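Local coordinates for putative alpha-galactosidase/melibiase (Bacteroides fragilis, PDB 4OGZ), which probably hydrolyses terminal, non-reducing alpha-D-galactose residues from alpha-D-galactosides, as a melibiase of glycosyl hydrolase family 27, at residues E46-P49 with K50-L54. Residues are numbered along the deposited sequence; the frame is centred on the assembly and turned at random.
Sequences ENLP and KGLKL
Leu48 and Leu52 both turn CG away from their own carbonyl carbon (chi1 -85° and -57°), and from the two arms of the chain reversal their CB atoms point toward the opposite arm. Leu48 divides its two methyls between neighbours: CD2 lies 4.2 Å from Leu52 CB, the two side chains meeting at about a right angle, while CD1 runs on to Leu54 CB at 4.1 Å and passes 3.8 Å from the backbone N of Leu54. Next to this, the pyrrolidine ring of Pro49 packs at a slant against Leu52, its CG 3.5 Å from Leu52 CD1. The reversal itself is a type II beta turn from Pro49 to Leu52, closed by Leu52 N donating to Pro49 O at 3.2 Å. That bond is fairly straight (N-H...O 159°). Gly51 takes the third turn position with a positive phi, the place a type II turn commonly gives to glycine. Lys50, at the second position, is exposed, its CB directed away from 46-49 overall. The loop that contains this turn carries the polypeptide from strand 42-46 to strand 52-55, edge strands of the two different sheets of the Ig-like domain. Between those sheets, Leu48 and Pro49 touch Val73 while Leu48, Leu52 and Leu54 touch Ile61. With a single hydrogen bond within the turn and otherwise aliphatic contacts, the chemistry implies a connection shaped by backbone conformation and hydrophobic packing, with Lys50 exposed at the turn.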
ATOM      1  N   GLU A  46      16.907 -20.514   5.963  1.00 28.51           N
ATOM      2  CA  GLU A  46      17.806 -21.405   5.259  1.00 34.39           C
ATOM      3  C   GLU A  46      17.836 -20.926   3.812  1.00 30.74           C
ATOM      4  O   GLU A  46      16.823 -20.487   3.236  1.00 25.11           O
ATOM      5  CB  GLU A  46      17.369 -22.866   5.443  1.00 40.68           C
ATOM      6  CG  GLU A  46      18.087 -23.908   4.585  1.00 55.62           C
ATOM      7  CD  GLU A  46      19.581 -24.057   4.894  1.00 76.33           C
ATOM      8  OE1 GLU A  46      20.093 -23.339   5.779  1.00 86.74           O
ATOM      9  OE2 GLU A  46      20.257 -24.907   4.257  1.00 84.88           O
ATOM     10  N   ASN A  47      19.023 -20.918   3.240  1.00 29.02           N
ATOM     11  CA  ASN A  47      19.169 -20.556   1.832  1.00 28.93           C
ATOM     12  C   ASN A  47      19.054 -19.057   1.491  1.00 26.62           C
ATOM     13  O   ASN A  47      18.652 -18.696   0.389  1.00 23.77           O
ATOM     14  CB  ASN A  47      18.117 -21.302   1.002  1.00 30.36           C
ATOM     15  CG  ASN A  47      18.700 -21.813  -0.277  1.00 39.92           C
ATOM     16  OD1 ASN A  47      19.795 -22.350  -0.265  1.00 30.84           O
ATOM     17  ND2 ASN A  47      18.012 -21.585  -1.398  1.00 42.44           N
ATOM     18  N   LEU A  48      19.422 -18.194   2.417  1.00 26.12           N
ATOM     19  CA  LEU A  48      19.502 -16.769   2.099  1.00 30.53           C
ATOM     20  C   LEU A  48      20.586 -16.540   1.067  1.00 27.18           C
ATOM     21  O   LEU A  48      21.660 -17.071   1.223  1.00 28.55           O
ATOM     22  CB  LEU A  48      19.854 -15.945   3.325  1.00 26.17           C
ATOM     23  CG  LEU A  48      18.727 -15.527   4.254  1.00 29.04           C
ATOM     24  CD1 LEU A  48      19.383 -14.989   5.519  1.00 25.54           C
ATOM     25  CD2 LEU A  48      17.789 -14.504   3.605  1.00 29.13           C
ATOM     26  N   PRO A  49      20.319 -15.725   0.030  1.00 26.27           N
ATOM     27  CA  PRO A  49      21.363 -15.457  -0.968  1.00 28.36           C
ATOM     28  C   PRO A  49      22.597 -14.779  -0.366  1.00 30.44           C
ATOM     29  O   PRO A  49      22.491 -14.129   0.681  1.00 27.45           O
ATOM     30  CB  PRO A  49      20.678 -14.505  -1.949  1.00 27.17           C
ATOM     31  CG  PRO A  49      19.567 -13.898  -1.197  1.00 27.69           C
ATOM     32  CD  PRO A  49      19.102 -14.947  -0.226  1.00 26.03           C
ATOM     33  N   LYS A  50      23.749 -14.922  -1.031  1.00 28.37           N
ATOM     34  CA  LYS A  50      24.937 -14.144  -0.687  1.00 28.41           C
ATOM     35  C   LYS A  50      24.640 -12.635  -0.478  1.00 24.33           C
ATOM     36  O   LYS A  50      24.118 -11.963  -1.356  1.00 22.25           O
ATOM     37  CB  LYS A  50      26.015 -14.296  -1.762  1.00 39.07           C
ATOM     38  CG  LYS A  50      27.371 -13.743  -1.341  1.00 47.11           C
ATOM     39  CD  LYS A  50      28.438 -13.790  -2.436  1.00 59.34           C
ATOM     40  CE  LYS A  50      29.794 -13.397  -1.840  1.00 69.29           C
ATOM     41  NZ  LYS A  50      30.705 -12.618  -2.731  1.00 72.67           N
ATOM     42  N   GLY A  51      25.026 -12.141   0.678  1.00 19.93           N
ATOM     43  CA  GLY A  51      24.965 -10.751   0.999  1.00 22.65           C
ATOM     44  C   GLY A  51      23.852 -10.402   1.951  1.00 20.47           C
ATOM     45  O   GLY A  51      23.772  -9.259   2.380  1.00 22.12           O
ATOM     46  N   LEU A  52      22.984 -11.364   2.264  1.00 21.87           N
ATOM     47  CA  LEU A  52      21.895 -11.137   3.217  1.00 22.71           C
ATOM     48  C   LEU A  52      22.148 -11.921   4.487  1.00 27.12           C
ATOM     49  O   LEU A  52      22.759 -12.996   4.457  1.00 25.13           O
ATOM     50  CB  LEU A  52      20.516 -11.510   2.635  1.00 21.37           C
ATOM     51  CG  LEU A  52      20.121 -10.788   1.349  1.00 20.03           C
ATOM     52  CD1 LEU A  52      18.727 -11.212   0.903  1.00 19.01           C
ATOM     53  CD2 LEU A  52      20.182  -9.263   1.513  1.00 19.50           C
ATOM     54  N   LYS A  53      21.712 -11.338   5.600  1.00 28.03           N
ATOM     55  CA  LYS A  53      21.826 -11.933   6.916  1.00 30.75           C
ATOM     56  C   LYS A  53      20.497 -11.692   7.630  1.00 24.86           C
ATOM     57  O   LYS A  53      19.889 -10.671   7.448  1.00 20.15           O
ATOM     58  CB  LYS A  53      23.006 -11.320   7.682  1.00 38.09           C
ATOM     59  CG  LYS A  53      24.379 -11.816   7.217  1.00 50.34           C
ATOM     60  CD  LYS A  53      25.478 -10.746   7.254  1.00 74.97           C
ATOM     61  CE  LYS A  53      25.462  -9.772   6.064  1.00 76.49           C
ATOM     62  NZ  LYS A  53      24.945  -8.417   6.432  1.00 67.36           N
ATOM     63  N   LEU A  54      20.047 -12.659   8.412  1.00 26.44           N
ATOM     64  CA  LEU A  54      18.856 -12.520   9.238  1.00 22.40           C
ATOM     65  C   LEU A  54      19.257 -12.280  10.687  1.00 22.80           C
ATOM     66  O   LEU A  54      20.079 -12.982  11.204  1.00 22.44           O
ATOM     67  CB  LEU A  54      18.016 -13.788   9.154  1.00 22.22           C
ATOM     68  CG  LEU A  54      16.973 -13.975  10.248  1.00 22.44           C
ATOM     69  CD1 LEU A  54      15.810 -13.011  10.025  1.00 22.53           C
ATOM     70  CD2 LEU A  54      16.513 -15.427  10.307  1.00 23.06           C
TER